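Pseudoalteromonas arctica PAMC 21717 (Pseudoalteromonas arctica, PDB 5YL7) cleaves peptide bonds in proteins as a cold-active serine protease of the subtilase family. Local coordinates at residues 7-21 against 245-259. Numbering follows the deposited sequence.
Sequences RFDDQWHYYEQAGGL and PGGAQSFANDSEGVL
Three side chains of residues 7-21 grip the backbone where strand 258-263 begins. Trp-12 NE1 donates to Gly-257 O (2.9 Å), approaching from above the carbonyl plane, while Gln-11 NE2 donates to Leu-259 O at 3.0 Å. Between them Leu-259 N, 39° out of the imidazole plane, donates to His-13 NE2 (3.1 Å), a bond bent at the acceptor. A histidine ring serves two partners at once, NE2 accepting here and ND1 hydrogen-bonded to His-286 of helix 280-297. An amide suits Gln-11 likewise, OE1 accepting from the backbone N of Ala-119. Water 1 joins Asp-10 O to Ser-255 O, and water 2 Tyr-14 OH to Leu-259 O.

Van der Waals and CH-pi contacts surround these bonds. Val-258 CG1 sits over one imidazole face of His-13, 3.8 Å from the ring centroid. Pro-245, compact and rigid, lies against His-13 CB, Leu-21 CD1 and, 3.3 Å from its CB, the buried Gly-19 O, which lacks a polar partner. Trp-12 combines one N-H for Gly-257 O with a broad ring whose benzo end reaches Pro-245 (CZ3 to CB 3.8 Å). Replacing it by a leucine would probably leave Gly-257 O without this donor and open a gap beside Pro-245. Leu-259 sends CD2 to Asp-10 CB and over one face of the Arg-7 guanidinium, whose NE is salt-bridged to Asp-10 OD2; chi1 of -176° turns the leucine CG away from its backbone N, toward Arg-7.

Residues 7-21 are thus clasped to the end of edge strand 242-245 of the parallel sheet and the start of the 258-263/272-277 hairpin, in the alpha/beta fold of subtilisin-like proteases.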
# COMPACT_ATOMS: atom_id res chain seq x y z
N ARG A 7 -7.64 18.52 -5.04
CA ARG A 7 -6.25 18.14 -5.23
C ARG A 7 -6.02 17.07 -6.29
O ARG A 7 -4.86 16.66 -6.48
CB ARG A 7 -5.62 17.72 -3.90
CG ARG A 7 -5.68 18.77 -2.84
CD ARG A 7 -4.92 19.98 -3.15
NE ARG A 7 -3.51 19.78 -3.18
CZ ARG A 7 -2.68 19.78 -2.18
NH1 ARG A 7 -3.07 19.88 -0.92
NH2 ARG A 7 -1.37 19.61 -2.42
N PHE A 8 -7.01 16.58 -6.97
CA PHE A 8 -6.84 15.57 -8.03
C PHE A 8 -5.83 15.98 -9.02
O PHE A 8 -4.99 15.18 -9.42
CB PHE A 8 -8.16 15.25 -8.70
CG PHE A 8 -8.03 14.25 -9.80
CD1 PHE A 8 -7.85 12.90 -9.58
CD2 PHE A 8 -8.01 14.72 -11.10
CE1 PHE A 8 -7.69 12.06 -10.67
CE2 PHE A 8 -7.86 13.89 -12.15
CZ PHE A 8 -7.69 12.57 -11.95
N ASP A 9 -5.82 17.24 -9.47
CA ASP A 9 -4.87 17.61 -10.47
C ASP A 9 -3.42 17.51 -10.02
O ASP A 9 -2.51 17.30 -10.83
CB ASP A 9 -5.12 19.08 -10.99
CG ASP A 9 -6.30 19.17 -11.92
OD1 ASP A 9 -6.93 18.16 -12.36
OD2 ASP A 9 -6.66 20.35 -12.14
N ASP A 10 -3.17 17.64 -8.71
CA ASP A 10 -1.85 17.45 -8.15
C ASP A 10 -1.44 15.93 -8.11
O ASP A 10 -0.26 15.65 -7.99
CB ASP A 10 -1.76 18.04 -6.70
CG ASP A 10 -1.82 19.57 -6.63
OD1 ASP A 10 -1.35 20.16 -7.62
OD2 ASP A 10 -2.38 20.08 -5.65
N GLN A 11 -2.43 15.07 -8.23
CA GLN A 11 -2.17 13.62 -8.19
C GLN A 11 -1.88 13.13 -9.60
O GLN A 11 -2.53 12.33 -10.20
CB GLN A 11 -3.39 12.90 -7.57
CG GLN A 11 -3.56 13.28 -6.11
CD GLN A 11 -4.66 12.54 -5.43
OE1 GLN A 11 -5.85 12.71 -5.73
NE2 GLN A 11 -4.28 11.65 -4.49
N TRP A 12 -0.69 13.60 -10.08
CA TRP A 12 -0.21 13.27 -11.43
C TRP A 12 -0.18 11.77 -11.69
O TRP A 12 -0.34 11.27 -12.81
CB TRP A 12 1.19 13.87 -11.67
CG TRP A 12 2.22 13.46 -10.66
CD1 TRP A 12 2.59 14.08 -9.55
CD2 TRP A 12 2.98 12.22 -10.70
NE1 TRP A 12 3.49 13.34 -8.85
CE2 TRP A 12 3.74 12.18 -9.53
CE3 TRP A 12 3.10 11.15 -11.59
CZ2 TRP A 12 4.59 11.09 -9.21
CZ3 TRP A 12 3.93 10.08 -11.25
CH2 TRP A 12 4.67 10.07 -10.10
N HIS A 13 0.11 11.06 -10.58
CA HIS A 13 0.28 9.64 -10.57
C HIS A 13 -0.98 8.85 -10.93
O HIS A 13 -0.94 7.67 -11.22
CB HIS A 13 0.91 9.20 -9.26
CG HIS A 13 0.36 9.89 -8.07
ND1 HIS A 13 -0.70 9.37 -7.34
CD2 HIS A 13 0.67 11.12 -7.50
CE1 HIS A 13 -0.99 10.30 -6.40
NE2 HIS A 13 -0.19 11.35 -6.44
N TYR A 14 -2.15 9.49 -10.93
CA TYR A 14 -3.38 8.89 -11.36
C TYR A 14 -3.71 9.04 -12.82
O TYR A 14 -4.48 8.25 -13.34
CB TYR A 14 -4.56 9.45 -10.56
CG TYR A 14 -4.58 9.13 -9.05
CD1 TYR A 14 -3.76 8.15 -8.49
CD2 TYR A 14 -5.44 9.85 -8.24
CE1 TYR A 14 -3.85 7.90 -7.13
CE2 TYR A 14 -5.53 9.58 -6.91
CZ TYR A 14 -4.74 8.59 -6.35
OH TYR A 14 -4.81 8.30 -4.97
N TYR A 15 -3.13 10.06 -13.47
CA TYR A 15 -3.67 10.40 -14.81
C TYR A 15 -2.64 10.90 -15.80
O TYR A 15 -3.03 10.93 -17.01
CB TYR A 15 -4.74 11.51 -14.68
CG TYR A 15 -4.23 12.85 -14.29
CD1 TYR A 15 -3.83 13.75 -15.25
CD2 TYR A 15 -4.16 13.28 -12.98
CE1 TYR A 15 -3.38 14.95 -14.97
CE2 TYR A 15 -3.67 14.47 -12.59
CZ TYR A 15 -3.23 15.39 -13.64
OH TYR A 15 -2.70 16.58 -13.35
N GLU A 16 -1.47 11.34 -15.46
CA GLU A 16 -0.53 11.88 -16.54
C GLU A 16 -0.06 10.73 -17.40
O GLU A 16 0.09 9.58 -17.00
CB GLU A 16 0.64 12.56 -15.91
CG GLU A 16 0.34 13.90 -15.43
CD GLU A 16 1.54 14.72 -15.03
OE1 GLU A 16 2.66 14.21 -14.88
OE2 GLU A 16 1.38 15.95 -14.80
N GLN A 17 0.23 11.05 -18.70
CA GLN A 17 0.62 9.99 -19.62
C GLN A 17 1.96 9.33 -19.28
O GLN A 17 2.09 8.14 -19.43
CB GLN A 17 0.66 10.60 -21.07
CG GLN A 17 -0.75 10.95 -21.59
CD GLN A 17 -1.68 9.76 -21.61
OE1 GLN A 17 -1.31 8.72 -22.18
NE2 GLN A 17 -2.86 9.89 -20.96
N ALA A 18 2.92 10.08 -18.87
CA ALA A 18 4.25 9.48 -18.67
C ALA A 18 4.28 8.56 -17.46
O ALA A 18 4.75 7.39 -17.62
CB ALA A 18 5.33 10.54 -18.57
N GLY A 19 3.87 9.01 -16.31
CA GLY A 19 4.04 8.24 -15.07
C GLY A 19 2.74 7.87 -14.38
O GLY A 19 2.82 7.24 -13.30
N GLY A 20 1.58 8.13 -14.94
CA GLY A 20 0.36 7.85 -14.25
C GLY A 20 -0.23 6.50 -14.52
O GLY A 20 0.17 5.73 -15.37
N LEU A 21 -1.25 6.18 -13.69
CA LEU A 21 -1.89 4.88 -13.64
C LEU A 21 -3.03 4.65 -14.62
O LEU A 21 -3.65 3.60 -14.64
CB LEU A 21 -2.37 4.59 -12.21
CG LEU A 21 -2.33 3.17 -11.73
CD1 LEU A 21 -0.93 2.64 -11.52
CD2 LEU A 21 -3.20 3.03 -10.49
N PRO A 245 3.66 4.26 -10.16
CA PRO A 245 4.25 5.48 -9.62
C PRO A 245 4.39 5.46 -8.15
O PRO A 245 3.42 5.35 -7.39
CB PRO A 245 3.24 6.56 -10.11
CG PRO A 245 2.01 5.84 -10.32
CD PRO A 245 2.39 4.52 -10.85
N GLY A 246 5.63 5.67 -7.66
CA GLY A 246 5.94 5.95 -6.29
C GLY A 246 6.60 7.26 -6.00
O GLY A 246 6.86 7.60 -4.87
N GLY A 247 6.92 7.98 -7.10
CA GLY A 247 7.48 9.34 -6.99
C GLY A 247 8.97 9.38 -6.85
O GLY A 247 9.61 8.42 -6.44
N ALA A 248 9.51 10.51 -7.25
CA ALA A 248 10.98 10.75 -7.15
C ALA A 248 11.19 12.17 -6.71
O ALA A 248 11.18 13.07 -7.61
CB ALA A 248 11.66 10.39 -8.43
N GLN A 249 11.39 12.39 -5.42
CA GLN A 249 11.49 13.70 -4.82
C GLN A 249 12.92 14.07 -4.63
O GLN A 249 13.81 13.22 -4.47
CB GLN A 249 10.80 13.65 -3.45
CG GLN A 249 9.27 13.41 -3.51
CD GLN A 249 8.70 13.35 -2.12
OE1 GLN A 249 9.15 12.57 -1.27
NE2 GLN A 249 7.68 14.21 -1.81
N SER A 250 13.18 15.39 -4.55
CA SER A 250 14.53 15.88 -4.24
C SER A 250 14.55 16.72 -3.01
O SER A 250 15.62 17.21 -2.59
CB SER A 250 15.21 16.55 -5.43
OG SER A 250 14.64 17.83 -5.72
N PHE A 251 13.40 16.87 -2.31
CA PHE A 251 13.31 17.63 -1.05
C PHE A 251 12.01 17.21 -0.35
O PHE A 251 11.14 16.59 -1.00
CB PHE A 251 13.41 19.12 -1.28
CG PHE A 251 12.34 19.70 -2.11
CD1 PHE A 251 12.37 19.78 -3.48
CD2 PHE A 251 11.19 20.30 -1.48
CE1 PHE A 251 11.41 20.28 -4.25
CE2 PHE A 251 10.23 20.81 -2.27
CZ PHE A 251 10.33 20.83 -3.61
N ALA A 252 11.89 17.55 0.94
CA ALA A 252 10.71 17.09 1.69
C ALA A 252 9.45 17.73 1.18
O ALA A 252 9.36 18.87 0.90
CB ALA A 252 10.92 17.32 3.20
N ASN A 253 8.46 16.86 1.00
CA ASN A 253 7.15 17.28 0.51
C ASN A 253 7.14 17.87 -0.89
O ASN A 253 6.22 18.53 -1.30
CB ASN A 253 6.46 18.32 1.50
CG ASN A 253 4.97 18.26 1.41
OD1 ASN A 253 4.39 17.19 1.31
ND2 ASN A 253 4.31 19.40 1.49
N ASP A 254 8.18 17.54 -1.69
CA ASP A 254 8.23 17.93 -3.09
C ASP A 254 7.01 17.39 -3.85
O ASP A 254 6.73 16.16 -3.76
CB ASP A 254 9.56 17.30 -3.64
CG ASP A 254 9.83 17.47 -5.12
OD1 ASP A 254 9.05 18.04 -5.86
OD2 ASP A 254 10.96 16.94 -5.45
N SER A 255 6.33 18.19 -4.68
CA SER A 255 5.19 17.83 -5.41
C SER A 255 5.42 16.83 -6.53
O SER A 255 4.47 16.36 -7.17
CB SER A 255 4.38 19.02 -5.85
OG SER A 255 5.20 19.79 -6.76
N GLU A 256 6.70 16.54 -6.79
CA GLU A 256 7.03 15.39 -7.65
C GLU A 256 6.68 14.05 -6.98
O GLU A 256 6.67 12.99 -7.64
CB GLU A 256 8.51 15.37 -8.02
CG GLU A 256 8.96 16.53 -8.92
CD GLU A 256 8.33 16.49 -10.23
OE1 GLU A 256 8.77 15.62 -11.06
OE2 GLU A 256 7.33 17.10 -10.51
N GLY A 257 6.39 14.03 -5.67
CA GLY A 257 5.96 12.81 -4.97
C GLY A 257 4.53 12.44 -5.23
O GLY A 257 3.82 13.05 -6.02
N VAL A 258 4.11 11.49 -4.42
CA VAL A 258 2.74 10.95 -4.45
C VAL A 258 1.93 11.62 -3.34
O VAL A 258 2.35 11.60 -2.17
CB VAL A 258 2.73 9.42 -4.34
CG1 VAL A 258 1.35 8.91 -4.04
CG2 VAL A 258 3.34 8.78 -5.53
N LEU A 259 0.86 12.30 -3.73
CA LEU A 259 0.04 13.06 -2.76
C LEU A 259 -1.09 12.19 -2.21
O LEU A 259 -1.76 11.46 -2.93
CB LEU A 259 -0.62 14.22 -3.48
CG LEU A 259 -1.42 15.20 -2.64
CD1 LEU A 259 -0.60 15.93 -1.62
CD2 LEU A 259 -2.14 16.24 -3.48
O HOH W 1 2.04 17.28 -8.09
O HOH W 2 -2.22 8.76 -3.70